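Computational designed protein based on evolution (Synthetic construct, PDB 6JCC) has no established biological function but was designed computationally from evolutionary information, probably to adopt the helical bundle of a caspase recruitment domain. Local coordinates at residues H1-T5 and Y93-E97; L12-A17 and A56-I60; P32-L37 and K65-E70. All coordinates share one frame; numbering follows the deposited sequence.

Contact 1 pairs the two chain ends, so the segments of contacts 2 and 3 both fall between its own along the sequence. Contact 2 packs helix 6-22 against helix 52-63 near the centre of the chain. Contact 3 joins the end of helix 30-34 to the start of helix 68-80 on the other side of that centre, with about 17 Å between the centres of contacts 2 and 3. Their segments alternate in the sequence, so the two pairings interlace. Contact 1 touches both: Met4 CE lies 3.7 Å from Leu12 CD2, and Leu96 CD1 lies 3.9 Å from Leu66 O. Termini, core and helix caps are thereby tied into one compact bundle.

Contact 1. Residues H1-T5 and Y93-E97; sequences HHHMT and YLPLE
His2 and Pro95 bring the two chain ends together in a surface contact between the loop entering helix 6-22 and the loop leaving helix 84-93. Their CA atoms are 4.9 Å apart, and the segments bury a modest 220 Å². One hydrogen bond spans the gap: His2 N donates to Pro95 O at 2.8 Å, with an N-H...O angle of 156° and the donor tilted out of the carbonyl plane. The CB atoms of both His1 and His2 also approach this oxygen, that of His1 to 3.4 Å. Pro95 is the centre of an inverse gamma turn, closed by a weak bond from Leu96 N to Leu94 O.

Pro95 has the largest share of the buried surface. Met4 CG meets Pro95 CB at 3.6 Å, while Met4 SD lies 3.6 Å from Pro95 CG; the bend at chi3 (71°) then leaves CE farther from the proline. On the other flank, Leu96 CD2 touches His1 CB at 3.8 Å. Of the histidines, possibly left from a tag, His1 and His2 also bond within their own loop. His1 ND1 donates in its ring plane to His2 O at 2.7 Å, from above the carbonyl plane, whereas His2 ND1 reaches a lone pair of His3 O.

Beneath this layer, Met4 rests on Leu12 and Pro95 on Gln8 of helix 6-22, and Tyr93, at the end of helix 84-93, stacks with Phe11.

Contact 2. Residues L12-A17 and A56-I60; sequences LLEILA and AKKLI
Leu13 and Ala56 meet with no ring, amide or guanidinium side chain between them; the flat groups here are backbone peptides, approached by methyls. Leu13 CD2 comes within 3.6 Å of Ala56 O, and in return Ala56 CB lies 3.5 Å from Leu13 O. The Ala56 methyl also packs at 3.8 Å against Leu16 CB and lies beside Ala17; with alanine on both sides, this is consistent with the 5.3 Å between the CA atoms of Ala17 and Ala56.

Farther along, Ile60 reaches across with CG1 anti to its backbone N (chi1 -166°). This sends CD1 to Leu12 CD2 at 3.8 Å and to Leu13 CD2 at 3.9 Å. Leu16 crosses Ile60 at about a right angle, its CD1 touching Ile60 CB. At the outer margin, Leu13 CD1 meets Lys57 CE at 4.0 Å, so the leucine spans from the core to the lysine's methylene chain. Replacing Leu13 with an alanine would probably open a gap beside Ile60 CD1 and leave Lys57 CE without its apolar neighbour.

No hydrogen bond joins the segments. The axes of the short segments 12-17 and 56-60 pass 9.2 Å apart, with their N-to-C directions at 110°, a steep helix-helix packing that belongs to the hydrophobic core of the helical bundle of the death-domain superfamily.

Contact 3. Residues P32-L37 and K65-E70; sequences PLRRGL and KLSPAE
Arg35 and Glu70 link two helix ends, the Schellman motif that closes helix 30-34 and the capping box that starts helix 68-80. In the first, Leu37 N bonds to Pro32 O at 2.9 Å and Gly36 N to Leu33 O at 3.2 Å, with Gly36 taking the positive phi of the C-prime position. In the second, Ser67 and Glu70 exchange bonds. Glu70 N donates to Ser67 OG at 3.2 Å, and Ser67 N donates almost straight to Glu70 OE1 at 2.9 Å (174°), meeting the anti side of the carboxylate from out of its plane.

The other carboxylate oxygen faces across the contact. Glu70 OE2 forms a salt bridge with Arg35 NE at 3.0 Å, although the hydrogen bond within it is weak because it is strongly bent. The guanidinium and carboxylate planes stand 59° apart, which excludes a flat two-pronged pairing. Instead, the bend of the arginine at chi3 (63°) turns its end over the glutamate chain, placing Glu70 CG 3.4 Å above one guanidinium face, toward the rim. With OE1 held by the cap and OE2 by Arg35, rotation of the buried carboxylate is restrained, and the nearby positive charge and helix N-terminus are likely to favour its ionised form. Arg35 NH2 has a second, long and weak ion pair with Glu31.

Beside the charges runs an apolar seam. Leu66 CD2 touches Pro32 CG at 3.6 Å and Leu37 CD2 at 3.8 Å, and Leu66 also contacts Leu96 from the C-terminal loop. A capping-box glutamate that doubles as a salt-bridge partner thus couples a helix C-terminus to a helix N-terminus within the caspase-recruitment-domain bundle.

Contact 1. Residues H1-T5 and Y93-E97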
loop_
_atom_site.group_PDB
_atom_site.type_symbol
_atom_site.label_atom_id
_atom_site.label_comp_id
_atom_site.label_asym_id
_atom_site.label_seq_id
_atom_site.Cartn_x
_atom_site.Cartn_y
_atom_site.Cartn_z
ATOM N N HIS A 1 12.077 7.958 -3.740
ATOM C CA HIS A 1 12.155 6.469 -3.650
ATOM C C HIS A 1 13.352 5.933 -4.428
ATOM O O HIS A 1 13.872 6.602 -5.313
ATOM C CB HIS A 1 10.862 5.813 -4.170
ATOM C CG HIS A 1 10.582 6.090 -5.614
ATOM N ND1 HIS A 1 11.096 5.320 -6.634
ATOM C CD2 HIS A 1 9.854 7.063 -6.208
ATOM C CE1 HIS A 1 10.700 5.808 -7.793
ATOM N NE2 HIS A 1 9.948 6.868 -7.563
ATOM N N HIS A 2 13.769 4.715 -4.098
ATOM C CA HIS A 2 14.817 4.023 -4.841
ATOM C C HIS A 2 14.302 3.687 -6.237
ATOM O O HIS A 2 13.103 3.560 -6.451
ATOM C CB HIS A 2 15.200 2.756 -4.067
ATOM C CG HIS A 2 16.478 2.116 -4.514
ATOM N ND1 HIS A 2 16.563 1.334 -5.644
ATOM C CD2 HIS A 2 17.720 2.134 -3.978
ATOM C CE1 HIS A 2 17.799 0.888 -5.776
ATOM N NE2 HIS A 2 18.521 1.355 -4.774
ATOM N N HIS A 3 15.217 3.549 -7.188
ATOM C CA HIS A 3 14.871 3.115 -8.529
ATOM C C HIS A 3 14.117 1.781 -8.518
ATOM O O HIS A 3 14.441 0.899 -7.744
ATOM C CB HIS A 3 16.141 2.944 -9.351
ATOM C CG HIS A 3 15.883 2.593 -10.777
ATOM N ND1 HIS A 3 15.942 1.299 -11.242
ATOM C CD2 HIS A 3 15.545 3.363 -11.835
ATOM C CE1 HIS A 3 15.662 1.290 -12.531
ATOM N NE2 HIS A 3 15.414 2.527 -12.914
ATOM N N MET A 4 13.127 1.635 -9.394
ATOM C CA MET A 4 12.389 0.382 -9.513
ATOM C C MET A 4 12.497 -0.182 -10.916
ATOM O O MET A 4 12.417 0.561 -11.887
ATOM C CB MET A 4 10.912 0.599 -9.228
ATOM C CG MET A 4 10.596 1.269 -7.913
ATOM S SD MET A 4 8.878 1.805 -7.885
ATOM C CE MET A 4 8.120 0.191 -7.760
ATOM N N THR A 5 12.654 -1.498 -11.009
ATOM C CA THR A 5 12.599 -2.207 -12.288
ATOM C C THR A 5 11.140 -2.516 -12.640
ATOM O O THR A 5 10.272 -2.472 -11.761
ATOM C CB THR A 5 13.391 -3.529 -12.253
ATOM O OG1 THR A 5 12.774 -4.439 -11.340
ATOM C CG2 THR A 5 14.845 -3.296 -11.844
ATOM N N TYR A 93 9.361 -5.517 -1.962
ATOM C CA TYR A 93 9.195 -4.771 -3.218
ATOM C C TYR A 93 8.960 -3.263 -3.065
ATOM O O TYR A 93 8.969 -2.544 -4.069
ATOM C CB TYR A 93 8.089 -5.410 -4.062
ATOM C CG TYR A 93 8.472 -6.788 -4.556
ATOM C CD1 TYR A 93 9.427 -6.951 -5.560
ATOM C CD2 TYR A 93 7.898 -7.932 -4.010
ATOM C CE1 TYR A 93 9.789 -8.214 -6.010
ATOM C CE2 TYR A 93 8.244 -9.198 -4.455
ATOM C CZ TYR A 93 9.193 -9.336 -5.452
ATOM O OH TYR A 93 9.542 -10.591 -5.892
ATOM N N LEU A 94 8.781 -2.778 -1.836
ATOM C CA LEU A 94 8.722 -1.335 -1.596
ATOM C C LEU A 94 10.096 -0.747 -1.870
ATOM O O LEU A 94 11.073 -1.211 -1.292
ATOM C CB LEU A 94 8.342 -0.996 -0.150
ATOM C CG LEU A 94 6.865 -0.899 0.207
ATOM C CD1 LEU A 94 6.712 -0.688 1.701
ATOM C CD2 LEU A 94 6.177 0.221 -0.545
ATOM N N PRO A 95 10.184 0.288 -2.725
ATOM C CA PRO A 95 11.472 0.920 -3.001
ATOM C C PRO A 95 11.752 2.059 -2.014
ATOM O O PRO A 95 12.120 3.167 -2.414
ATOM C CB PRO A 95 11.268 1.447 -4.411
ATOM C CG PRO A 95 9.853 1.918 -4.377
ATOM C CD PRO A 95 9.113 0.922 -3.519
ATOM N N LEU A 96 11.557 1.768 -0.736
ATOM C CA LEU A 96 11.665 2.744 0.323
ATOM C C LEU A 96 12.460 2.119 1.441
ATOM O O LEU A 96 12.455 0.896 1.609
ATOM C CB LEU A 96 10.277 3.119 0.845
ATOM C CG LEU A 96 9.309 3.736 -0.163
ATOM C CD1 LEU A 96 7.906 3.848 0.409
ATOM C CD2 LEU A 96 9.802 5.099 -0.600
ATOM N N GLU A 97 13.127 2.966 2.211
ATOM C CA GLU A 97 13.926 2.515 3.339
ATOM C C GLU A 97 13.053 2.435 4.586
ATOM O O GLU A 97 12.247 1.514 4.724
ATOM C CB GLU A 97 15.111 3.459 3.553
#

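Contact 2. Residues L12-A17 and A56-I60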
loop_
_atom_site.group_PDB
_atom_site.type_symbol
_atom_site.label_atom_id
_atom_site.label_comp_id
_atom_site.label_asym_id
_atom_site.label_seq_id
_atom_site.Cartn_x
_atom_site.Cartn_y
_atom_site.Cartn_z
ATOM N N LEU A 12 4.937 -5.098 -6.983
ATOM C CA LEU A 12 4.362 -4.158 -6.025
ATOM C C LEU A 12 2.879 -3.943 -6.313
ATOM O O LEU A 12 2.058 -3.973 -5.401
ATOM C CB LEU A 12 5.115 -2.824 -6.039
ATOM C CG LEU A 12 4.616 -1.731 -5.084
ATOM C CD1 LEU A 12 4.533 -2.213 -3.641
ATOM C CD2 LEU A 12 5.516 -0.509 -5.183
ATOM N N LEU A 13 2.541 -3.761 -7.585
ATOM C CA LEU A 13 1.141 -3.643 -7.994
ATOM C C LEU A 13 0.329 -4.899 -7.671
ATOM O O LEU A 13 -0.796 -4.794 -7.196
ATOM C CB LEU A 13 1.039 -3.321 -9.486
ATOM C CG LEU A 13 1.427 -1.899 -9.882
ATOM C CD1 LEU A 13 1.549 -1.806 -11.391
ATOM C CD2 LEU A 13 0.419 -0.884 -9.365
ATOM N N GLU A 14 0.906 -6.072 -7.915
ATOM C CA GLU A 14 0.251 -7.346 -7.612
ATOM C C GLU A 14 0.001 -7.522 -6.115
ATOM O O GLU A 14 -1.060 -7.989 -5.716
ATOM C CB GLU A 14 1.093 -8.515 -8.136
ATOM N N ILE A 15 0.980 -7.142 -5.299
ATOM C CA ILE A 15 0.865 -7.247 -3.841
ATOM C C ILE A 15 -0.187 -6.288 -3.301
ATOM O O ILE A 15 -0.979 -6.668 -2.449
ATOM C CB ILE A 15 2.221 -7.020 -3.146
ATOM C CG1 ILE A 15 3.167 -8.159 -3.517
ATOM C CG2 ILE A 15 2.075 -6.981 -1.629
ATOM C CD1 ILE A 15 4.612 -7.757 -3.531
ATOM N N LEU A 16 -0.191 -5.054 -3.796
ATOM C CA LEU A 16 -1.214 -4.082 -3.404
ATOM C C LEU A 16 -2.616 -4.569 -3.772
ATOM O O LEU A 16 -3.532 -4.473 -2.963
ATOM C CB LEU A 16 -0.943 -2.710 -4.028
ATOM C CG LEU A 16 0.288 -1.956 -3.511
ATOM C CD1 LEU A 16 0.583 -0.752 -4.391
ATOM C CD2 LEU A 16 0.131 -1.526 -2.060
ATOM N N ALA A 17 -2.768 -5.121 -4.975
ATOM C CA ALA A 17 -4.046 -5.708 -5.402
ATOM C C ALA A 17 -4.475 -6.886 -4.521
ATOM O O ALA A 17 -5.649 -7.010 -4.179
ATOM C CB ALA A 17 -3.978 -6.138 -6.861
ATOM N N ALA A 56 -4.988 -0.569 -7.124
ATOM C CA ALA A 56 -3.537 -0.625 -6.909
ATOM C C ALA A 56 -2.778 0.408 -7.739
ATOM O O ALA A 56 -1.825 1.014 -7.252
ATOM C CB ALA A 56 -3.004 -2.021 -7.197
ATOM N N LYS A 57 -3.210 0.606 -8.981
ATOM C CA LYS A 57 -2.585 1.579 -9.876
ATOM C C LYS A 57 -2.739 3.023 -9.378
ATOM O O LYS A 57 -1.860 3.844 -9.597
ATOM C CB LYS A 57 -3.138 1.440 -11.299
ATOM C CG LYS A 57 -2.582 2.434 -12.316
ATOM C CD LYS A 57 -1.059 2.408 -12.448
ATOM C CE LYS A 57 -0.522 1.118 -13.054
ATOM N NZ LYS A 57 -0.854 0.985 -14.496
ATOM N N LYS A 58 -3.855 3.324 -8.728
ATOM C CA LYS A 58 -4.065 4.640 -8.125
ATOM C C LYS A 58 -3.345 4.709 -6.774
ATOM O O LYS A 58 -2.711 5.710 -6.456
ATOM C CB LYS A 58 -5.558 4.929 -7.942
ATOM C CG LYS A 58 -6.403 4.825 -9.207
ATOM C CD LYS A 58 -6.192 5.995 -10.154
ATOM C CE LYS A 58 -7.032 5.837 -11.416
ATOM N NZ LYS A 58 -7.387 7.142 -12.037
ATOM N N LEU A 59 -3.432 3.635 -5.994
ATOM C CA LEU A 59 -2.858 3.607 -4.644
ATOM C C LEU A 59 -1.332 3.711 -4.630
ATOM O O LEU A 59 -0.767 4.318 -3.723
ATOM C CB LEU A 59 -3.298 2.340 -3.899
ATOM C CG LEU A 59 -2.927 2.216 -2.414
ATOM C CD1 LEU A 59 -3.465 3.381 -1.596
ATOM C CD2 LEU A 59 -3.442 0.900 -1.857
ATOM N N ILE A 60 -0.672 3.136 -5.635
ATOM C CA ILE A 60 0.799 3.131 -5.693
ATOM C C ILE A 60 1.412 4.536 -5.568
ATOM O O ILE A 60 2.475 4.692 -4.973
ATOM C CB ILE A 60 1.332 2.396 -6.957
ATOM C CG1 ILE A 60 2.832 2.099 -6.821
ATOM C CG2 ILE A 60 1.037 3.183 -8.231
ATOM C CD1 ILE A 60 3.380 1.184 -7.896
#

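Contact 3. Residues P32-L37 and K65-E70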
loop_
_atom_site.group_PDB
_atom_site.type_symbol
_atom_site.label_atom_id
_atom_site.label_comp_id
_atom_site.label_asym_id
_atom_site.label_seq_id
_atom_site.Cartn_x
_atom_site.Cartn_y
_atom_site.Cartn_z
ATOM N N PRO A 32 -0.314 6.770 8.010
ATOM C CA PRO A 32 -0.211 7.774 6.948
ATOM C C PRO A 32 -1.447 8.674 6.817
ATOM O O PRO A 32 -1.305 9.845 6.510
ATOM C CB PRO A 32 0.001 6.949 5.675
ATOM C CG PRO A 32 0.329 5.575 6.103
ATOM C CD PRO A 32 0.074 5.422 7.557
ATOM N N LEU A 33 -2.636 8.130 7.071
ATOM C CA LEU A 33 -3.863 8.936 7.068
ATOM C C LEU A 33 -3.857 10.005 8.167
ATOM O O LEU A 33 -4.246 11.141 7.926
ATOM C CB LEU A 33 -5.119 8.061 7.183
ATOM C CG LEU A 33 -5.512 7.294 5.915
ATOM C CD1 LEU A 33 -6.454 6.142 6.236
ATOM C CD2 LEU A 33 -6.134 8.212 4.872
ATOM N N ARG A 34 -3.395 9.645 9.361
ATOM C CA ARG A 34 -3.241 10.617 10.454
ATOM C C ARG A 34 -2.225 11.696 10.157
ATOM O O ARG A 34 -2.296 12.776 10.723
ATOM C CB ARG A 34 -2.778 9.942 11.730
ATOM C CG ARG A 34 -3.792 9.034 12.343
ATOM C CD ARG A 34 -3.287 8.503 13.668
ATOM N NE ARG A 34 -3.964 7.258 13.970
ATOM C CZ ARG A 34 -3.710 6.480 15.008
ATOM N NH1 ARG A 34 -2.773 6.806 15.888
ATOM N NH2 ARG A 34 -4.409 5.364 15.162
ATOM N N ARG A 35 -1.258 11.368 9.304
ATOM C CA ARG A 35 -0.195 12.285 8.907
ATOM C C ARG A 35 -0.450 12.965 7.551
ATOM O O ARG A 35 0.467 13.528 6.951
ATOM C CB ARG A 35 1.140 11.528 8.941
ATOM C CG ARG A 35 1.510 11.128 10.363
ATOM C CD ARG A 35 2.461 9.957 10.455
ATOM N NE ARG A 35 3.755 10.240 9.857
ATOM C CZ ARG A 35 4.943 9.857 10.337
ATOM N NH1 ARG A 35 6.031 10.197 9.666
ATOM N NH2 ARG A 35 5.071 9.162 11.474
ATOM N N GLY A 36 -1.699 12.931 7.084
ATOM C CA GLY A 36 -2.122 13.688 5.908
ATOM C C GLY A 36 -1.606 13.214 4.561
ATOM O O GLY A 36 -1.457 14.026 3.651
ATOM N N LEU A 37 -1.342 11.915 4.413
ATOM C CA LEU A 37 -0.867 11.365 3.130
ATOM C C LEU A 37 -1.858 11.687 2.011
ATOM O O LEU A 37 -1.476 12.120 0.926
ATOM C CB LEU A 37 -0.673 9.846 3.224
ATOM C CG LEU A 37 -0.092 9.134 1.993
ATOM C CD1 LEU A 37 1.363 9.526 1.791
ATOM C CD2 LEU A 37 -0.225 7.624 2.122
ATOM N N LYS A 65 4.973 7.821 -1.737
ATOM C CA LYS A 65 5.203 9.029 -0.938
ATOM C C LYS A 65 5.351 8.763 0.566
ATOM O O LYS A 65 5.558 9.705 1.334
ATOM C CB LYS A 65 4.078 10.045 -1.181
ATOM C CG LYS A 65 4.027 10.543 -2.616
ATOM C CD LYS A 65 3.224 11.825 -2.769
ATOM C CE LYS A 65 1.743 11.611 -2.510
ATOM N NZ LYS A 65 0.948 12.794 -2.946
ATOM N N LEU A 66 5.264 7.501 0.994
ATOM C CA LEU A 66 5.393 7.171 2.416
ATOM C C LEU A 66 6.789 7.497 2.941
ATOM O O LEU A 66 7.786 7.240 2.269
ATOM C CB LEU A 66 5.115 5.685 2.666
ATOM C CG LEU A 66 3.708 5.151 2.394
ATOM C CD1 LEU A 66 3.726 3.630 2.340
ATOM C CD2 LEU A 66 2.709 5.627 3.434
ATOM N N SER A 67 6.848 8.052 4.148
ATOM C CA SER A 67 8.108 8.195 4.870
ATOM C C SER A 67 8.534 6.814 5.381
ATOM O O SER A 67 7.722 5.885 5.390
ATOM C CB SER A 67 7.944 9.150 6.046
ATOM O OG SER A 67 7.199 8.547 7.087
ATOM N N PRO A 68 9.799 6.665 5.815
ATOM C CA PRO A 68 10.237 5.372 6.354
ATOM C C PRO A 68 9.365 4.821 7.490
ATOM O O PRO A 68 9.008 3.643 7.466
ATOM C CB PRO A 68 11.650 5.673 6.846
ATOM C CG PRO A 68 12.132 6.709 5.895
ATOM C CD PRO A 68 10.940 7.585 5.634
ATOM N N ALA A 69 9.021 5.668 8.458
ATOM C CA ALA A 69 8.168 5.258 9.582
ATOM C C ALA A 69 6.750 4.909 9.135
ATOM O O ALA A 69 6.132 3.995 9.677
ATOM C CB ALA A 69 8.126 6.341 10.648
ATOM N N GLU A 70 6.245 5.632 8.144
ATOM C CA GLU A 70 4.930 5.337 7.570
ATOM C C GLU A 70 4.927 4.001 6.835
ATOM O O GLU A 70 3.971 3.238 6.937
ATOM C CB GLU A 70 4.490 6.451 6.627
ATOM C CG GLU A 70 4.065 7.713 7.350
ATOM C CD GLU A 70 3.877 8.905 6.437
ATOM O OE1 GLU A 70 4.304 8.883 5.267
ATOM O OE2 GLU A 70 3.315 9.900 6.923
#